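Local coordinates for envelope protein (White spot syndrome virus, PDB 7DDA) that forms part of the viral envelope, its C-terminal domain carrying sulphate-binding sites held responsible for binding heparin, at residues D29-C41 with D45-A53. Numbering follows the deposited sequence.
Sequences DSKTATVIVKADC and DIDEVYNLA
Bends at chi3 and chi4 curl the Lys38 chain back, bringing NZ to Asp47, where it forms a salt bridge with OD2 at 3.3 Å, its hydrogen bond weak. On the same face of this antiparallel hairpin, Tyr50 holds CG anti to its backbone N (chi1 -177°) and runs alongside Ile36, whose CD1 meets ring atom CD2 at 4.1 Å. Lys38 also marks a classic beta bulge: its O accepts a bond from Asp47 N and, weakly, one from Glu48 N, and the register slips by one residue before Ala39 pairs with Ile46. Beyond the bulge, Asp40 N bonds to Asp45 O at 2.8 Å. A straighter bond, 171° at hydrogen, joins Ile36 N to Tyr50 O in the carbonyl plane. The other face is mostly aliphatic: Val35 CG1 touches Val49 CG1 at 3.6 Å, and Val37 CG1 approaches Ile46 CG2. Lys160 forms salt bridges with both Asp40 OD1 and Asp47 OD2, the latter shared with Lys38. Glu48 OE1 forms a salt bridge with Arg114 NE, and Tyr50 OH a hydrogen bond with Phe166 O, both of a second subunit, placing their face at the assembly interface. The valine face packs on Ile82 of strand 80-89 in the opposing sheet, while strand 30-40 separates strand 46-52 from strand 160-170.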
loop_
_atom_site.group_PDB
_atom_site.type_symbol
_atom_site.label_atom_id
_atom_site.label_comp_id
_atom_site.label_asym_id
_atom_site.label_seq_id
_atom_site.Cartn_x
_atom_site.Cartn_y
_atom_site.Cartn_z
ATOM N N ASP A 29 12.721 -16.112 18.725
ATOM C CA ASP A 29 12.698 -15.739 17.314
ATOM C C ASP A 29 11.475 -14.894 16.956
ATOM O O ASP A 29 10.398 -15.035 17.540
ATOM C CB ASP A 29 12.747 -17.010 16.460
ATOM C CG ASP A 29 12.702 -16.725 14.973
ATOM O OD1 ASP A 29 13.724 -16.268 14.409
ATOM O OD2 ASP A 29 11.648 -16.992 14.361
ATOM N N SER A 30 11.659 -14.003 15.973
ATOM C CA SER A 30 10.624 -13.089 15.500
ATOM C C SER A 30 10.673 -12.993 13.978
ATOM O O SER A 30 11.756 -12.982 13.387
ATOM C CB SER A 30 10.788 -11.698 16.126
ATOM O OG SER A 30 9.838 -10.791 15.594
ATOM N N LYS A 31 9.503 -12.928 13.342
ATOM C CA LYS A 31 9.412 -12.979 11.887
ATOM C C LYS A 31 8.273 -12.091 11.393
ATOM O O LYS A 31 7.271 -11.885 12.090
ATOM C CB LYS A 31 9.186 -14.417 11.384
ATOM C CG LYS A 31 10.260 -15.411 11.772
ATOM C CD LYS A 31 11.140 -15.782 10.595
ATOM C CE LYS A 31 11.792 -17.136 10.822
ATOM N NZ LYS A 31 13.021 -17.297 10.010
ATOM N N THR A 32 8.442 -11.562 10.181
ATOM C CA THR A 32 7.390 -10.821 9.501
ATOM C C THR A 32 7.278 -11.284 8.051
ATOM O O THR A 32 8.258 -11.717 7.434
ATOM C CB THR A 32 7.602 -9.293 9.530
ATOM O OG1 THR A 32 8.872 -8.964 8.954
ATOM C CG2 THR A 32 7.522 -8.723 10.933
ATOM N N ALA A 33 6.056 -11.209 7.521
ATOM C CA ALA A 33 5.790 -11.549 6.132
ATOM C C ALA A 33 4.667 -10.666 5.605
ATOM O O ALA A 33 3.799 -10.208 6.360
ATOM C CB ALA A 33 5.425 -13.026 5.961
ATOM N N THR A 34 4.706 -10.426 4.300
ATOM C CA THR A 34 3.656 -9.735 3.568
ATOM C C THR A 34 3.090 -10.706 2.547
ATOM O O THR A 34 3.846 -11.285 1.759
ATOM C CB THR A 34 4.198 -8.485 2.858
ATOM O OG1 THR A 34 4.744 -7.584 3.828
ATOM C CG2 THR A 34 3.100 -7.792 2.052
ATOM N N VAL A 35 1.776 -10.892 2.562
ATOM C CA VAL A 35 1.108 -11.799 1.637
ATOM C C VAL A 35 0.051 -11.000 0.876
ATOM O O VAL A 35 -0.829 -10.376 1.488
ATOM C CB VAL A 35 0.501 -13.010 2.375
ATOM C CG1 VAL A 35 -0.052 -14.031 1.393
ATOM C CG2 VAL A 35 1.550 -13.654 3.267
ATOM N N ILE A 36 0.147 -11.013 -0.453
ATOM C CA ILE A 36 -0.737 -10.255 -1.335
ATOM C C ILE A 36 -1.705 -11.236 -1.979
ATOM O O ILE A 36 -1.290 -12.147 -2.705
ATOM C CB ILE A 36 0.056 -9.476 -2.396
ATOM C CG1 ILE A 36 1.136 -8.609 -1.740
ATOM C CG2 ILE A 36 -0.861 -8.592 -3.236
ATOM C CD1 ILE A 36 1.991 -7.832 -2.754
ATOM N N VAL A 37 -2.990 -11.072 -1.695
ATOM C CA VAL A 37 -4.023 -11.990 -2.155
ATOM C C VAL A 37 -4.870 -11.264 -3.187
ATOM O O VAL A 37 -5.362 -10.156 -2.923
ATOM C CB VAL A 37 -4.901 -12.491 -0.995
ATOM C CG1 VAL A 37 -6.099 -13.293 -1.532
ATOM C CG2 VAL A 37 -4.079 -13.300 -0.002
ATOM N N LYS A 38 -5.033 -11.891 -4.357
ATOM C CA LYS A 38 -5.942 -11.433 -5.397
ATOM C C LYS A 38 -7.213 -12.282 -5.372
ATOM O O LYS A 38 -7.149 -13.510 -5.523
ATOM C CB LYS A 38 -5.274 -11.502 -6.769
ATOM C CG LYS A 38 -6.237 -11.181 -7.903
ATOM C CD LYS A 38 -5.522 -10.658 -9.138
ATOM C CE LYS A 38 -5.113 -11.764 -10.071
ATOM N NZ LYS A 38 -6.265 -12.183 -10.900
ATOM N N ALA A 39 -8.363 -11.630 -5.196
ATOM C CA ALA A 39 -9.651 -12.307 -5.151
ATOM C C ALA A 39 -10.624 -11.652 -6.125
ATOM O O ALA A 39 -10.511 -10.466 -6.438
ATOM C CB ALA A 39 -10.245 -12.284 -3.741
ATOM N N ASP A 40 -11.603 -12.421 -6.585
ATOM C CA ASP A 40 -12.527 -11.923 -7.594
ATOM C C ASP A 40 -13.671 -11.134 -6.957
ATOM O O ASP A 40 -14.276 -11.586 -5.982
ATOM C CB ASP A 40 -13.082 -13.081 -8.411
ATOM C CG ASP A 40 -13.936 -12.606 -9.545
ATOM O OD1 ASP A 40 -13.366 -12.257 -10.601
ATOM O OD2 ASP A 40 -15.174 -12.540 -9.352
ATOM N N CYS A 41 -13.987 -9.964 -7.521
ATOM C CA CYS A 41 -14.988 -9.101 -6.891
ATOM C C CYS A 41 -16.403 -9.648 -6.990
ATOM O O CYS A 41 -17.266 -9.225 -6.220
ATOM C CB CYS A 41 -14.971 -7.700 -7.495
ATOM S SG CYS A 41 -13.654 -6.642 -6.915
ATOM N N ASP A 45 -13.858 -15.559 -5.050
ATOM C CA ASP A 45 -12.860 -16.621 -5.104
ATOM C C ASP A 45 -11.441 -16.067 -5.130
ATOM O O ASP A 45 -11.159 -15.036 -5.741
ATOM C CB ASP A 45 -13.075 -17.495 -6.333
ATOM C CG ASP A 45 -14.386 -18.229 -6.301
ATOM O OD1 ASP A 45 -15.050 -18.219 -5.237
ATOM O OD2 ASP A 45 -14.759 -18.798 -7.350
ATOM N N ILE A 46 -10.534 -16.799 -4.499
ATOM C CA ILE A 46 -9.136 -16.400 -4.438
ATOM C C ILE A 46 -8.447 -16.836 -5.724
ATOM O O ILE A 46 -8.466 -18.016 -6.076
ATOM C CB ILE A 46 -8.448 -16.996 -3.200
ATOM C CG1 ILE A 46 -8.973 -16.295 -1.945
ATOM C CG2 ILE A 46 -6.943 -16.878 -3.309
ATOM C CD1 ILE A 46 -8.372 -16.782 -0.667
ATOM N N ASP A 47 -7.853 -15.878 -6.439
ATOM C CA ASP A 47 -7.137 -16.177 -7.670
ATOM C C ASP A 47 -5.661 -16.459 -7.449
ATOM O O ASP A 47 -5.058 -17.155 -8.266
ATOM C CB ASP A 47 -7.248 -15.023 -8.664
ATOM C CG ASP A 47 -8.652 -14.820 -9.176
ATOM O OD1 ASP A 47 -9.446 -15.777 -9.140
ATOM O OD2 ASP A 47 -8.959 -13.697 -9.640
ATOM N N GLU A 48 -5.063 -15.925 -6.386
ATOM C CA GLU A 48 -3.623 -16.026 -6.205
ATOM C C GLU A 48 -3.258 -15.621 -4.781
ATOM O O GLU A 48 -3.836 -14.679 -4.230
ATOM C CB GLU A 48 -2.869 -15.140 -7.215
ATOM C CG GLU A 48 -1.372 -15.141 -6.998
ATOM C CD GLU A 48 -0.624 -14.256 -7.960
ATOM O OE1 GLU A 48 -0.636 -13.026 -7.798
ATOM O OE2 GLU A 48 0.008 -14.796 -8.877
ATOM N N VAL A 49 -2.296 -16.344 -4.206
ATOM C CA VAL A 49 -1.702 -16.046 -2.909
ATOM C C VAL A 49 -0.212 -15.829 -3.142
ATOM O O VAL A 49 0.526 -16.783 -3.396
ATOM C CB VAL A 49 -1.953 -17.167 -1.892
ATOM C CG1 VAL A 49 -1.333 -16.821 -0.541
ATOM C CG2 VAL A 49 -3.443 -17.403 -1.750
ATOM N N TYR A 50 0.233 -14.581 -3.052
ATOM C CA TYR A 50 1.573 -14.171 -3.457
ATOM C C TYR A 50 2.362 -13.805 -2.207
ATOM O O TYR A 50 2.029 -12.833 -1.523
ATOM C CB TYR A 50 1.457 -13.002 -4.430
ATOM C CG TYR A 50 2.730 -12.464 -5.036
ATOM C CD1 TYR A 50 3.286 -13.050 -6.161
ATOM C CD2 TYR A 50 3.340 -11.323 -4.517
ATOM C CE1 TYR A 50 4.425 -12.531 -6.739
ATOM C CE2 TYR A 50 4.478 -10.809 -5.084
ATOM C CZ TYR A 50 5.020 -11.417 -6.198
ATOM O OH TYR A 50 6.158 -10.897 -6.770
ATOM N N ASN A 51 3.394 -14.581 -1.895
ATOM C CA ASN A 51 4.138 -14.428 -0.648
ATOM C C ASN A 51 5.404 -13.612 -0.869
ATOM O O ASN A 51 6.161 -13.875 -1.807
ATOM C CB ASN A 51 4.486 -15.796 -0.053
ATOM C CG ASN A 51 3.264 -16.713 0.062
ATOM O OD1 ASN A 51 2.333 -16.421 0.810
ATOM N ND2 ASN A 51 3.259 -17.812 -0.690
ATOM N N LEU A 52 5.628 -12.622 -0.003
ATOM C CA LEU A 52 6.856 -11.826 -0.001
ATOM C C LEU A 52 7.796 -12.387 1.067
ATOM O O LEU A 52 7.537 -12.250 2.268
ATOM C CB LEU A 52 6.556 -10.352 0.253
ATOM C CG LEU A 52 6.356 -9.474 -0.984
ATOM C CD1 LEU A 52 5.477 -10.177 -1.981
ATOM C CD2 LEU A 52 5.775 -8.107 -0.627
ATOM N N ALA A 53 8.883 -13.012 0.620
ATOM C CA ALA A 53 9.813 -13.745 1.482
ATOM C C ALA A 53 9.115 -14.945 2.120
ATOM O O ALA A 53 9.225 -16.073 1.623
ATOM C CB ALA A 53 10.422 -12.823 2.556
#